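Local coordinates for protein pyrophosphate phosphohydrolase (Thermus thermophilus, PDB 2PRD) that catalyses the magnesium-dependent hydrolysis of inorganic pyrophosphate into two phosphate ions, working as a homohexamer, at residues His17-Val22 / Phe57-Leu62; Gly9-Glu14 / Val84-Val89; Ile118-Asp123 / Arg156-Ala161; Arg88-Leu93 / Ile106-Glu111; Gly27-Tyr32 / Leu41-Pro46. All blocks are in the same frame, centred on the assembly; numbering follows the deposited sequence.

Contact 1 (His17-Val22 / Phe57-Leu62)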
# COMPACT_ATOMS: atom_id res chain seq x y z
N HIS A 17 12.97 20.21 -15.95
CA HIS A 17 12.67 20.02 -14.54
C HIS A 17 11.13 20.07 -14.43
O HIS A 17 10.53 20.81 -15.21
CB HIS A 17 13.21 21.11 -13.65
CG HIS A 17 14.64 20.95 -13.25
ND1 HIS A 17 15.45 22.04 -13.02
CD2 HIS A 17 15.41 19.86 -13.12
CE1 HIS A 17 16.66 21.60 -12.66
NE2 HIS A 17 16.65 20.28 -12.71
N MET A 18 10.55 19.28 -13.55
CA MET A 18 9.12 19.28 -13.29
C MET A 18 8.91 19.16 -11.77
O MET A 18 9.65 18.40 -11.14
CB MET A 18 8.32 18.18 -14.01
CG MET A 18 7.77 18.61 -15.36
SD MET A 18 6.57 17.50 -16.07
CE MET A 18 5.55 17.23 -14.62
N VAL A 19 8.01 19.95 -11.24
CA VAL A 19 7.64 19.87 -9.81
C VAL A 19 6.36 19.00 -9.81
O VAL A 19 5.37 19.32 -10.46
CB VAL A 19 7.36 21.23 -9.20
CG1 VAL A 19 7.08 21.10 -7.70
CG2 VAL A 19 8.65 22.05 -9.33
N ILE A 20 6.45 17.87 -9.10
CA ILE A 20 5.34 16.94 -9.03
C ILE A 20 4.36 17.48 -7.99
O ILE A 20 4.78 17.94 -6.95
CB ILE A 20 5.73 15.52 -8.59
CG1 ILE A 20 6.63 14.85 -9.63
CG2 ILE A 20 4.47 14.69 -8.39
CD1 ILE A 20 6.28 15.25 -11.06
N GLU A 21 3.08 17.49 -8.40
CA GLU A 21 2.02 17.94 -7.52
C GLU A 21 1.17 16.73 -7.11
O GLU A 21 0.90 16.60 -5.91
CB GLU A 21 1.12 18.99 -8.13
CG GLU A 21 1.93 20.33 -8.12
CD GLU A 21 1.17 21.33 -8.98
OE1 GLU A 21 0.61 20.90 -10.01
OE2 GLU A 21 1.14 22.49 -8.55
N VAL A 22 0.81 15.94 -8.13
CA VAL A 22 -0.03 14.75 -7.80
C VAL A 22 0.60 13.47 -8.21
O VAL A 22 0.86 13.29 -9.40
CB VAL A 22 -1.36 14.91 -8.61
CG1 VAL A 22 -2.44 13.89 -8.16
CG2 VAL A 22 -2.01 16.28 -8.52
N PHE A 57 4.11 20.71 -12.78
CA PHE A 57 4.32 21.84 -13.70
C PHE A 57 5.76 22.04 -14.02
O PHE A 57 6.58 21.56 -13.21
CB PHE A 57 3.71 23.10 -13.02
CG PHE A 57 4.44 23.61 -11.81
CD1 PHE A 57 5.58 24.40 -11.90
CD2 PHE A 57 3.98 23.33 -10.53
CE1 PHE A 57 6.25 24.85 -10.80
CE2 PHE A 57 4.64 23.77 -9.40
CZ PHE A 57 5.77 24.55 -9.52
N ILE A 58 6.08 22.75 -15.12
CA ILE A 58 7.51 23.04 -15.43
C ILE A 58 7.89 24.36 -14.81
O ILE A 58 7.24 25.35 -15.16
CB ILE A 58 7.75 23.02 -16.96
CG1 ILE A 58 7.32 21.67 -17.56
CG2 ILE A 58 9.26 23.23 -17.18
CD1 ILE A 58 7.65 21.48 -19.04
N PRO A 59 8.83 24.46 -13.87
CA PRO A 59 9.18 25.72 -13.25
C PRO A 59 9.78 26.71 -14.25
O PRO A 59 10.44 26.29 -15.22
CB PRO A 59 10.12 25.31 -12.12
CG PRO A 59 10.71 24.00 -12.60
CD PRO A 59 9.61 23.32 -13.35
N SER A 60 9.51 28.01 -14.07
CA SER A 60 10.03 29.04 -14.96
C SER A 60 9.51 28.99 -16.38
O SER A 60 10.30 29.08 -17.34
CB SER A 60 11.55 28.90 -15.09
OG SER A 60 12.12 29.29 -13.83
N THR A 61 8.22 28.79 -16.49
CA THR A 61 7.54 28.75 -17.79
C THR A 61 6.21 29.48 -17.49
O THR A 61 5.83 29.63 -16.31
CB THR A 61 7.27 27.40 -18.42
OG1 THR A 61 6.43 26.61 -17.56
CG2 THR A 61 8.52 26.61 -18.72
N LEU A 62 5.63 29.95 -18.57
CA LEU A 62 4.35 30.67 -18.37
C LEU A 62 3.50 30.29 -19.56
O LEU A 62 4.01 30.56 -20.65
CB LEU A 62 4.71 32.16 -18.38
CG LEU A 62 3.60 33.12 -18.01
CD1 LEU A 62 2.73 32.64 -16.89
CD2 LEU A 62 4.26 34.48 -17.69
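V19 and F57 face each other as an antiparallel hydrogen-bonded pair, their side chains lying side by side on the same face of the sheet and pointing the same way. The branch point of the valine is the bump here, and the ring face, bordered at its edge by E21, is the hollow it fits. Its CB sits over one face of the phenyl ring, 3.9 Å from the centroid and 22° off the normal, a CH-pi contact in which CG1 leans on CE2 and CG2 on CZ. A first torsion of 69° sets F57 CG between its own backbone N and carbonyl carbon, and the ring reaches over the valine from there. E21 OE2 comes to 3.6 Å from F57 CD2, with the carboxylate turned 73° from the ring, while that same oxygen takes its hydrogen bond from Y32 N. V19 N donates to F57 O at 2.9 Å. One residue back, M18 CG meets I58 CG1 at 3.8 Å. P59 CD, 3.3 Å away, and I58 CG2 both come against H17 O, a buried oxygen with no hydrogen-bond partner in the model. Strand 15-22 thus runs between strands 54-57 and 84-97, with M18 also packing on V87 and I20 on V85. F57 leans on D70 of strand 70-74, a predicted magnesium ligand, and T61 carries the loop onto helix 158-173 at C168 and I169.

Contact 2 (Gly9-Glu14 / Val84-Val89)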
# COMPACT_ATOMS: atom_id res chain seq x y z
N GLY A 9 16.09 23.81 -16.23
CA GLY A 9 17.09 22.78 -16.51
C GLY A 9 17.93 23.04 -17.72
O GLY A 9 17.49 23.59 -18.72
N ASP A 10 19.15 22.55 -17.66
CA ASP A 10 20.17 22.71 -18.69
C ASP A 10 19.98 21.99 -20.00
O ASP A 10 20.58 22.37 -21.02
CB ASP A 10 21.52 22.29 -18.06
CG ASP A 10 21.96 23.38 -17.07
OD1 ASP A 10 21.90 24.58 -17.47
OD2 ASP A 10 22.33 23.02 -15.93
N LYS A 11 19.18 20.94 -19.99
CA LYS A 11 18.92 20.08 -21.14
C LYS A 11 17.59 20.42 -21.79
O LYS A 11 17.07 19.67 -22.63
CB LYS A 11 18.94 18.61 -20.69
CG LYS A 11 20.25 18.19 -20.02
CD LYS A 11 20.13 16.79 -19.45
CE LYS A 11 20.82 16.72 -18.08
NZ LYS A 11 21.25 15.33 -17.72
N ALA A 12 17.09 21.56 -21.34
CA ALA A 12 15.81 22.07 -21.82
C ALA A 12 16.05 22.56 -23.25
O ALA A 12 17.14 23.07 -23.54
CB ALA A 12 15.30 23.21 -20.96
N PRO A 13 15.09 22.42 -24.10
CA PRO A 13 13.77 21.86 -23.86
C PRO A 13 13.61 20.36 -23.95
O PRO A 13 12.50 19.90 -23.63
CB PRO A 13 12.95 22.58 -24.97
CG PRO A 13 13.90 22.53 -26.13
CD PRO A 13 15.26 22.91 -25.49
N GLU A 14 14.61 19.62 -24.37
CA GLU A 14 14.49 18.17 -24.53
C GLU A 14 14.23 17.44 -23.21
O GLU A 14 13.45 16.46 -23.21
CB GLU A 14 15.71 17.59 -25.21
CG GLU A 14 15.95 17.91 -26.66
CD GLU A 14 16.29 19.32 -27.04
OE1 GLU A 14 16.82 20.12 -26.23
OE2 GLU A 14 16.01 19.67 -28.24
N VAL A 84 11.34 17.30 -7.29
CA VAL A 84 11.72 17.76 -8.62
C VAL A 84 12.25 16.62 -9.45
O VAL A 84 13.10 15.88 -8.93
CB VAL A 84 12.81 18.85 -8.50
CG1 VAL A 84 13.20 19.27 -9.91
CG2 VAL A 84 12.28 20.08 -7.77
N VAL A 85 11.77 16.44 -10.68
CA VAL A 85 12.35 15.29 -11.44
C VAL A 85 12.64 15.76 -12.82
O VAL A 85 11.96 16.68 -13.31
CB VAL A 85 11.37 14.11 -11.36
CG1 VAL A 85 9.92 14.60 -11.38
CG2 VAL A 85 11.48 13.12 -12.51
N GLU A 86 13.66 15.26 -13.46
CA GLU A 86 14.01 15.57 -14.84
C GLU A 86 13.12 14.62 -15.66
O GLU A 86 13.09 13.39 -15.48
CB GLU A 86 15.45 15.16 -15.12
CG GLU A 86 16.40 16.13 -14.44
CD GLU A 86 17.75 15.43 -14.27
OE1 GLU A 86 17.93 14.69 -13.26
OE2 GLU A 86 18.57 15.64 -15.19
N VAL A 87 12.47 15.30 -16.56
CA VAL A 87 11.47 14.67 -17.42
C VAL A 87 11.85 14.85 -18.87
O VAL A 87 12.15 15.96 -19.28
CB VAL A 87 10.13 15.37 -17.11
CG1 VAL A 87 9.08 14.99 -18.15
CG2 VAL A 87 9.61 14.87 -15.75
N ARG A 88 11.79 13.76 -19.61
CA ARG A 88 11.99 13.78 -21.05
C ARG A 88 10.66 13.98 -21.76
O ARG A 88 9.73 13.17 -21.72
CB ARG A 88 12.72 12.51 -21.49
CG ARG A 88 12.82 12.35 -22.99
CD ARG A 88 13.90 11.36 -23.42
NE ARG A 88 13.21 10.07 -23.54
CZ ARG A 88 13.52 9.25 -22.52
NH1 ARG A 88 14.39 9.75 -21.66
NH2 ARG A 88 12.98 8.08 -22.47
N VAL A 89 10.59 15.10 -22.52
CA VAL A 89 9.40 15.49 -23.31
C VAL A 89 9.19 14.66 -24.56
O VAL A 89 10.01 14.73 -25.50
CB VAL A 89 9.46 16.98 -23.74
CG1 VAL A 89 8.15 17.41 -24.37
CG2 VAL A 89 9.75 17.82 -22.50
O HOH W 1 12.82 15.36 -25.52
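E14 and V89 join the loop ahead of the first strand to strand 84-97 in the beta-barrel core of this pyrophosphatase: V89 N donates to E14 O at 3.2 Å, with the donor tilted 27° from the carbonyl plane. The loop arrives there through a type I turn from G9 to A12 and a cis peptide before P13, whose ring packs on V165 and R166 of helix 158-173. The V89 side chain can be followed outward atom by atom. CB lies 4.1 Å from E14 O, the same oxygen its own amide binds. CG2, beside the backbone N, continues in that direction and reaches P13 O at 3.6 Å. CG1, anti to the backbone N (chi1 -171°), leaves the loop altogether and packs on A161 of helix 158-173, so that one valine serves the loop with one methyl and the helix with the other. Three residues back along the strand from V89, E86 meets K11 of the loop, whose chain bends at its third torsion and brings both CE and NZ up to E86 OE2. The two charges form a long salt bridge, K11 NZ to E86 OE2 at 3.7 Å, while E86 OE1 is in a weak, long ion pair with K40 of a neighbouring subunit. A single water completes the junction by donating to both carbonyls, at 2.6 Å from E14 O and 2.9 Å from V89 O.

Contact 3 (Ile118-Asp123 / Arg156-Ala161)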
# COMPACT_ATOMS: atom_id res chain seq x y z
N ILE A 118 10.74 5.07 -24.74
CA ILE A 118 9.69 6.05 -25.03
C ILE A 118 10.38 7.36 -25.39
O ILE A 118 10.93 8.02 -24.54
CB ILE A 118 8.76 6.20 -23.82
CG1 ILE A 118 8.31 4.78 -23.48
CG2 ILE A 118 7.60 7.07 -24.29
CD1 ILE A 118 7.40 4.54 -22.31
N GLN A 119 10.39 7.62 -26.71
CA GLN A 119 11.09 8.78 -27.23
C GLN A 119 10.20 9.73 -27.98
O GLN A 119 10.54 10.93 -28.10
CB GLN A 119 12.34 8.24 -27.95
CG GLN A 119 13.38 7.53 -27.09
CD GLN A 119 14.48 8.31 -26.41
OE1 GLN A 119 14.95 9.39 -26.84
NE2 GLN A 119 15.04 7.82 -25.26
N ASP A 120 9.02 9.27 -28.38
CA ASP A 120 8.08 10.16 -29.10
C ASP A 120 6.71 9.67 -28.69
O ASP A 120 6.68 8.61 -28.06
CB ASP A 120 8.34 10.15 -30.58
CG ASP A 120 8.00 11.42 -31.32
OD1 ASP A 120 7.12 12.21 -30.91
OD2 ASP A 120 8.60 11.63 -32.41
N ILE A 121 5.70 10.44 -29.07
CA ILE A 121 4.32 10.13 -28.67
C ILE A 121 3.87 8.79 -29.20
O ILE A 121 3.11 8.04 -28.57
CB ILE A 121 3.41 11.31 -28.98
CG1 ILE A 121 2.09 11.28 -28.20
CG2 ILE A 121 3.07 11.41 -30.47
CD1 ILE A 121 2.31 11.40 -26.70
N GLY A 122 4.37 8.44 -30.38
CA GLY A 122 3.98 7.17 -31.03
C GLY A 122 4.48 5.99 -30.23
O GLY A 122 4.12 4.86 -30.55
N ASP A 123 5.33 6.21 -29.26
CA ASP A 123 5.92 5.22 -28.40
C ASP A 123 5.02 5.03 -27.15
O ASP A 123 5.25 4.05 -26.46
CB ASP A 123 7.30 5.57 -27.90
CG ASP A 123 8.41 5.65 -28.92
OD1 ASP A 123 8.34 4.91 -29.90
OD2 ASP A 123 9.36 6.44 -28.71
N ARG A 156 -0.08 15.51 -29.95
CA ARG A 156 1.00 16.05 -30.78
C ARG A 156 2.29 15.37 -30.41
O ARG A 156 2.46 14.95 -29.27
CB ARG A 156 1.13 17.56 -30.68
CG ARG A 156 -0.04 18.40 -31.12
CD ARG A 156 -0.21 18.33 -32.63
NE ARG A 156 -1.40 19.06 -33.03
CZ ARG A 156 -2.61 18.57 -33.22
NH1 ARG A 156 -2.92 17.28 -33.06
NH2 ARG A 156 -3.57 19.42 -33.58
N ASP A 157 3.22 15.35 -31.34
CA ASP A 157 4.49 14.65 -31.18
C ASP A 157 5.56 15.42 -30.49
O ASP A 157 5.30 16.53 -30.03
CB ASP A 157 4.90 14.17 -32.59
CG ASP A 157 5.42 15.30 -33.47
OD1 ASP A 157 5.24 16.47 -33.08
OD2 ASP A 157 6.01 14.96 -34.53
N ARG A 158 6.73 14.82 -30.31
CA ARG A 158 7.81 15.47 -29.61
C ARG A 158 8.21 16.77 -30.28
O ARG A 158 8.72 17.66 -29.54
CB ARG A 158 9.01 14.51 -29.46
CG ARG A 158 10.14 15.19 -28.67
CD ARG A 158 11.40 14.33 -28.96
NE ARG A 158 11.50 14.27 -30.41
CZ ARG A 158 12.00 13.33 -31.17
NH1 ARG A 158 12.51 12.22 -30.65
NH2 ARG A 158 11.99 13.46 -32.50
N LYS A 159 8.04 16.92 -31.58
CA LYS A 159 8.51 18.21 -32.18
C LYS A 159 7.62 19.36 -31.79
O LYS A 159 8.16 20.44 -31.55
CB LYS A 159 8.77 18.05 -33.67
CG LYS A 159 9.76 16.87 -33.85
CD LYS A 159 10.31 16.75 -35.25
CE LYS A 159 11.54 15.85 -35.28
NZ LYS A 159 11.16 14.41 -35.20
N ALA A 160 6.31 19.12 -31.74
CA ALA A 160 5.34 20.13 -31.34
C ALA A 160 5.48 20.50 -29.90
O ALA A 160 5.38 21.67 -29.50
CB ALA A 160 3.90 19.64 -31.68
N ALA A 161 5.73 19.52 -29.03
CA ALA A 161 5.88 19.75 -27.61
C ALA A 161 7.06 20.66 -27.31
O ALA A 161 6.95 21.52 -26.43
CB ALA A 161 6.06 18.43 -26.84
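D120 lays its carboxylate over the guanidinium of R158 at the capped N terminus of helix 158-173. OD2 stands 3.8 Å above the guanidinium plane, toward the rim, and the two flat groups are 29° apart. It is a long salt bridge of charges alone, with OD2 3.9 Å from R158 NH2 and no N-H aimed at it. The other oxygen does the precise work. OD1 accepts from R158 N at 2.7 Å on its syn side, and on its anti side it takes I121 N. Two bonds from two segments therefore grip one oxygen and fix the rotation of the carboxylate. D120 CG, anti to the backbone N (chi1 -150°), leads the group across to the helix. The helix also has its own cap: D157 is the N-cap residue, and its OD1 accepts from A160 N at 3.2 Å and weakly from K159 N. Two carboxylates at the start of one helix would probably be eased by the dipole there, though D120 OD1 and D157 OD2 stand 4.7 Å apart. On the other side of the joint D123 OD2 receives both Q119 N and D120 N, tying the backbone just ahead of the 3-10 turn 121-123 back onto it, which probably steadies D120. Beside the polar bonds, I121 CG2 presses on D157 CA at 3.6 Å.

Contact 4 (Arg88-Leu93 / Ile106-Glu111)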
# COMPACT_ATOMS: atom_id res chain seq x y z
N ARG A 88 11.79 13.76 -19.61
CA ARG A 88 11.99 13.78 -21.05
C ARG A 88 10.66 13.98 -21.76
O ARG A 88 9.73 13.17 -21.72
CB ARG A 88 12.72 12.51 -21.49
CG ARG A 88 12.82 12.35 -22.99
CD ARG A 88 13.90 11.36 -23.42
NE ARG A 88 13.21 10.07 -23.54
CZ ARG A 88 13.52 9.25 -22.52
NH1 ARG A 88 14.39 9.75 -21.66
NH2 ARG A 88 12.98 8.08 -22.47
N VAL A 89 10.59 15.10 -22.52
CA VAL A 89 9.40 15.49 -23.31
C VAL A 89 9.19 14.66 -24.56
O VAL A 89 10.01 14.73 -25.50
CB VAL A 89 9.46 16.98 -23.74
CG1 VAL A 89 8.15 17.41 -24.37
CG2 VAL A 89 9.75 17.82 -22.50
N VAL A 90 8.05 14.00 -24.64
CA VAL A 90 7.82 13.18 -25.86
C VAL A 90 6.55 13.54 -26.59
O VAL A 90 6.34 12.98 -27.69
CB VAL A 90 7.86 11.69 -25.45
CG1 VAL A 90 9.14 11.40 -24.66
CG2 VAL A 90 6.66 11.32 -24.60
N GLY A 91 5.70 14.44 -26.11
CA GLY A 91 4.44 14.77 -26.75
C GLY A 91 3.56 15.80 -26.09
O GLY A 91 3.92 16.37 -25.07
N LEU A 92 2.38 16.12 -26.65
CA LEU A 92 1.45 17.10 -26.11
C LEU A 92 0.03 16.49 -26.14
O LEU A 92 -0.31 15.76 -27.05
CB LEU A 92 1.26 18.36 -26.98
CG LEU A 92 2.27 19.46 -26.90
CD1 LEU A 92 1.88 20.68 -27.76
CD2 LEU A 92 2.52 19.93 -25.45
N LEU A 93 -0.72 16.92 -25.14
CA LEU A 93 -2.12 16.57 -25.07
C LEU A 93 -2.82 17.95 -25.15
O LEU A 93 -2.60 18.83 -24.32
CB LEU A 93 -2.57 15.78 -23.85
CG LEU A 93 -4.05 15.48 -23.72
CD1 LEU A 93 -4.56 14.72 -24.92
CD2 LEU A 93 -4.31 14.67 -22.46
N ILE A 106 3.57 15.65 -22.17
CA ILE A 106 3.54 14.23 -21.83
C ILE A 106 5.04 13.91 -21.67
O ILE A 106 5.80 14.24 -22.58
CB ILE A 106 2.85 13.35 -22.85
CG1 ILE A 106 1.36 13.76 -23.01
CG2 ILE A 106 2.85 11.86 -22.55
CD1 ILE A 106 0.67 13.64 -21.67
N GLY A 107 5.44 13.35 -20.51
CA GLY A 107 6.89 13.06 -20.43
C GLY A 107 7.13 11.74 -19.71
O GLY A 107 6.16 11.11 -19.30
N VAL A 108 8.40 11.37 -19.65
CA VAL A 108 8.74 10.11 -18.98
C VAL A 108 9.88 10.47 -18.02
O VAL A 108 10.58 11.37 -18.39
CB VAL A 108 9.28 9.04 -19.94
CG1 VAL A 108 8.14 8.38 -20.70
CG2 VAL A 108 10.22 9.63 -20.97
N VAL A 109 9.98 9.74 -16.93
CA VAL A 109 11.10 9.96 -16.01
C VAL A 109 12.36 9.68 -16.82
O VAL A 109 12.52 8.56 -17.32
CB VAL A 109 10.93 8.96 -14.86
CG1 VAL A 109 12.13 8.84 -13.95
CG2 VAL A 109 9.72 9.46 -14.04
N ALA A 110 13.22 10.69 -16.94
CA ALA A 110 14.42 10.63 -17.73
C ALA A 110 15.45 9.64 -17.21
O ALA A 110 16.19 9.01 -17.98
CB ALA A 110 15.06 12.01 -17.80
N GLU A 111 15.53 9.52 -15.90
CA GLU A 111 16.53 8.61 -15.29
C GLU A 111 15.95 7.29 -14.87
O GLU A 111 16.22 6.91 -13.75
CB GLU A 111 17.19 9.31 -14.10
CG GLU A 111 17.95 10.57 -14.48
CD GLU A 111 19.23 10.27 -15.25
OE1 GLU A 111 19.82 9.18 -15.07
OE2 GLU A 111 19.68 11.10 -16.07
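A classic beta bulge interrupts the antiparallel hairpin of strands 84-97 and 101-109, where V90 and G91 together face I106. Both flank the isoleucine through the backbone: V90 N donates to I106 O at 3.1 Å, and I106 N to G91 O at 3.0 Å. V90 has the helix-like psi of -4° expected of the first residue of such a bulge. Toward the other end R88 and V108 form a regular hydrogen-bonded pair, R88 N to V108 O at 2.9 Å with V108 N returning to R88 O. Their side chains share a face of the sheet. The arginine bends at its third torsion, and its guanidinium lies over V108 CG2, which stands 3.5 Å below the plane toward the rim, NH2 being the nearest of its atoms. That methyl is also 4.2 Å from V90 CG1. R88 NH2 further holds the carbonyl of I118 in the loop alongside. An alanine in place of R88 would keep CB against V108 but would probably leave I118 O without this donor and V108 CG2 without the flat group that covers it. I106 packs on W155 of strand 150-156, and its CD1 lies 4.5 Å from L93 CB. Opposite V89 stands G107, in a non-hydrogen-bonded pair; a CB there would come tight against R88 O, and the glycine lets its CA approach that oxygen to 3.1 Å.

Contact 5 (Gly27-Tyr32 / Leu41-Pro46). With SO4 (sulfate ion), chain B.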
# COMPACT_ATOMS: atom_id res chain seq x y z
N GLY A 27 -5.89 10.23 -5.79
CA GLY A 27 -7.19 10.88 -5.93
C GLY A 27 -7.20 12.19 -5.16
O GLY A 27 -8.21 12.92 -5.14
N ASN A 28 -6.08 12.51 -4.52
CA ASN A 28 -5.87 13.74 -3.74
C ASN A 28 -5.21 14.75 -4.67
O ASN A 28 -4.04 14.65 -5.06
CB ASN A 28 -5.08 13.52 -2.46
CG ASN A 28 -5.86 13.05 -1.27
OD1 ASN A 28 -7.07 13.21 -1.11
ND2 ASN A 28 -5.13 12.54 -0.28
N LYS A 29 -6.02 15.73 -5.12
CA LYS A 29 -5.49 16.72 -6.06
C LYS A 29 -4.78 17.85 -5.34
O LYS A 29 -5.44 18.80 -5.00
CB LYS A 29 -6.67 17.28 -6.88
CG LYS A 29 -6.38 17.66 -8.30
CD LYS A 29 -5.57 18.94 -8.44
CE LYS A 29 -5.50 19.38 -9.91
NZ LYS A 29 -4.39 20.39 -10.09
N TYR A 30 -3.49 17.73 -5.18
CA TYR A 30 -2.64 18.71 -4.54
C TYR A 30 -2.13 19.74 -5.56
O TYR A 30 -2.06 19.45 -6.74
CB TYR A 30 -1.34 18.07 -3.99
CG TYR A 30 -1.56 17.08 -2.89
CD1 TYR A 30 -2.10 17.53 -1.68
CD2 TYR A 30 -1.21 15.74 -3.03
CE1 TYR A 30 -2.29 16.63 -0.64
CE2 TYR A 30 -1.48 14.83 -2.02
CZ TYR A 30 -2.01 15.30 -0.83
OH TYR A 30 -2.18 14.43 0.23
N GLU A 31 -1.73 20.88 -5.01
CA GLU A 31 -1.18 21.94 -5.86
C GLU A 31 -0.16 22.75 -5.07
O GLU A 31 -0.46 22.97 -3.90
CB GLU A 31 -2.27 23.00 -6.06
CG GLU A 31 -3.17 22.71 -7.22
CD GLU A 31 -4.21 23.85 -7.32
OE1 GLU A 31 -4.03 24.73 -6.45
OE2 GLU A 31 -5.09 23.73 -8.19
N TYR A 32 0.83 23.25 -5.78
CA TYR A 32 1.80 24.10 -5.07
C TYR A 32 1.24 25.52 -5.08
O TYR A 32 0.79 25.98 -6.13
CB TYR A 32 3.14 24.06 -5.76
CG TYR A 32 4.09 25.05 -5.13
CD1 TYR A 32 4.66 24.73 -3.91
CD2 TYR A 32 4.37 26.28 -5.73
CE1 TYR A 32 5.55 25.63 -3.30
CE2 TYR A 32 5.24 27.18 -5.12
CZ TYR A 32 5.81 26.83 -3.91
OH TYR A 32 6.71 27.67 -3.28
N LEU A 41 -4.08 21.20 -0.52
CA LEU A 41 -5.00 20.24 -1.20
C LEU A 41 -6.04 21.11 -1.88
O LEU A 41 -6.74 21.86 -1.21
CB LEU A 41 -5.66 19.32 -0.21
CG LEU A 41 -6.72 18.43 -0.91
CD1 LEU A 41 -5.95 17.14 -1.27
CD2 LEU A 41 -7.89 18.21 -0.01
N ASP A 42 -6.06 20.98 -3.20
CA ASP A 42 -7.04 21.76 -3.96
C ASP A 42 -8.37 21.07 -3.81
O ASP A 42 -9.42 21.68 -3.53
CB ASP A 42 -6.51 21.83 -5.39
CG ASP A 42 -7.55 22.62 -6.17
OD1 ASP A 42 -7.66 23.85 -5.91
OD2 ASP A 42 -8.25 21.97 -6.96
N ARG A 43 -8.36 19.73 -3.93
CA ARG A 43 -9.63 19.01 -3.74
C ARG A 43 -9.35 17.53 -3.91
O ARG A 43 -8.29 17.21 -4.42
CB ARG A 43 -10.64 19.39 -4.82
CG ARG A 43 -10.39 18.77 -6.19
CD ARG A 43 -11.25 19.38 -7.26
NE ARG A 43 -11.07 18.85 -8.60
CZ ARG A 43 -10.18 19.19 -9.51
NH1 ARG A 43 -9.26 20.14 -9.29
NH2 ARG A 43 -10.14 18.64 -10.71
N VAL A 44 -10.32 16.75 -3.51
CA VAL A 44 -10.34 15.28 -3.67
C VAL A 44 -11.25 15.02 -4.86
O VAL A 44 -12.35 15.55 -4.89
CB VAL A 44 -10.85 14.59 -2.41
CG1 VAL A 44 -10.80 13.07 -2.47
CG2 VAL A 44 -10.03 15.03 -1.20
N LEU A 45 -10.77 14.30 -5.86
CA LEU A 45 -11.58 14.00 -7.06
C LEU A 45 -12.88 13.33 -6.59
O LEU A 45 -12.78 12.42 -5.77
CB LEU A 45 -10.79 13.10 -7.99
CG LEU A 45 -9.47 13.50 -8.57
CD1 LEU A 45 -8.95 12.36 -9.46
CD2 LEU A 45 -9.57 14.80 -9.40
N PRO A 46 -14.02 13.78 -7.14
CA PRO A 46 -15.30 13.25 -6.72
C PRO A 46 -15.66 11.86 -7.21
O PRO A 46 -16.55 11.25 -6.60
CB PRO A 46 -16.26 14.35 -7.13
CG PRO A 46 -15.59 14.98 -8.36
CD PRO A 46 -14.11 14.90 -8.09
S SO4 B . -7.40 20.93 -12.70
O1 SO4 B . -8.20 21.87 -13.55
O2 SO4 B . -8.01 19.56 -12.80
O3 SO4 B . -5.92 20.90 -12.88
O4 SO4 B . -7.62 21.44 -11.28
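K29 and R43 cross obliquely on one face of the two-stranded hairpin 28-33/38-44. K29 CG lies over one face of the R43 guanidinium, 3.9 Å above its plane and toward the rim. The arginine CG takes the crowded position between backbone N and carbonyl carbon (chi1 75°), from which the chain extends to NE. At the edge of its guanidinium stand D42 OD2, 3.1 Å from R43 NH1 and in plane, and a bound sulfate. NH1 donates to sulfate O4 at 2.9 Å and NH2 to O2 at 3.1 Å, the latter bond straight at 179°. K29 NZ adds a weak bond to sulfate O3, 3.2 Å away. The carboxylates of E31 and D42 stack with planes 18° apart, E31 OE2 only 3.4 Å from D42 OD1. This crowding of like charge is probably eased from both sides, D42 by its salt bridge to R43 NH1 and E31 by a long one from OE2 to K29 NZ. A classic bulge sets the strands, D42 N and R43 N both donating to K29 O. On the opposite face Y30 CE1 touches L41 CD1 at 3.7 Å, and a neighbouring subunit packs on N28, L41 and V44. R43 NE forms a salt bridge with E143 OE2. A leucine in place of R43 would probably leave the sulfate without two donors and D42 OD2 and E143 OE2 without their cationic mate. Y139 OH and K140 NZ also bind the ion. Since K29, R43 and Y139 are predicted to bind substrate, the sulfate, probably from the crystallisation liquor, may mark where a phosphate group is held.

How the contacts relate
From the N terminus, contact 2 opens first: the loop 9-14 is held against 84-89, closing a span that encloses contacts 1 and 5. Contact 1 is nested in it, tying strand 15-22 to the end of strand 54-57, and the small hairpin of contact 5 is nested in turn within contact 1; V22 packs on N28 and E21 OE2 meets Y32 N. Contact 4 starts on the strand where contact 2 ends, sharing R88 and V89, and closes the hairpin at 106-111. Contact 3 follows in series and brings the loop 118-123 to helix 158-173. R88 links contacts 2, 3 and 4, whereas contact 5 lies across the chain's centre, about 28 Å from contact 3 between centres.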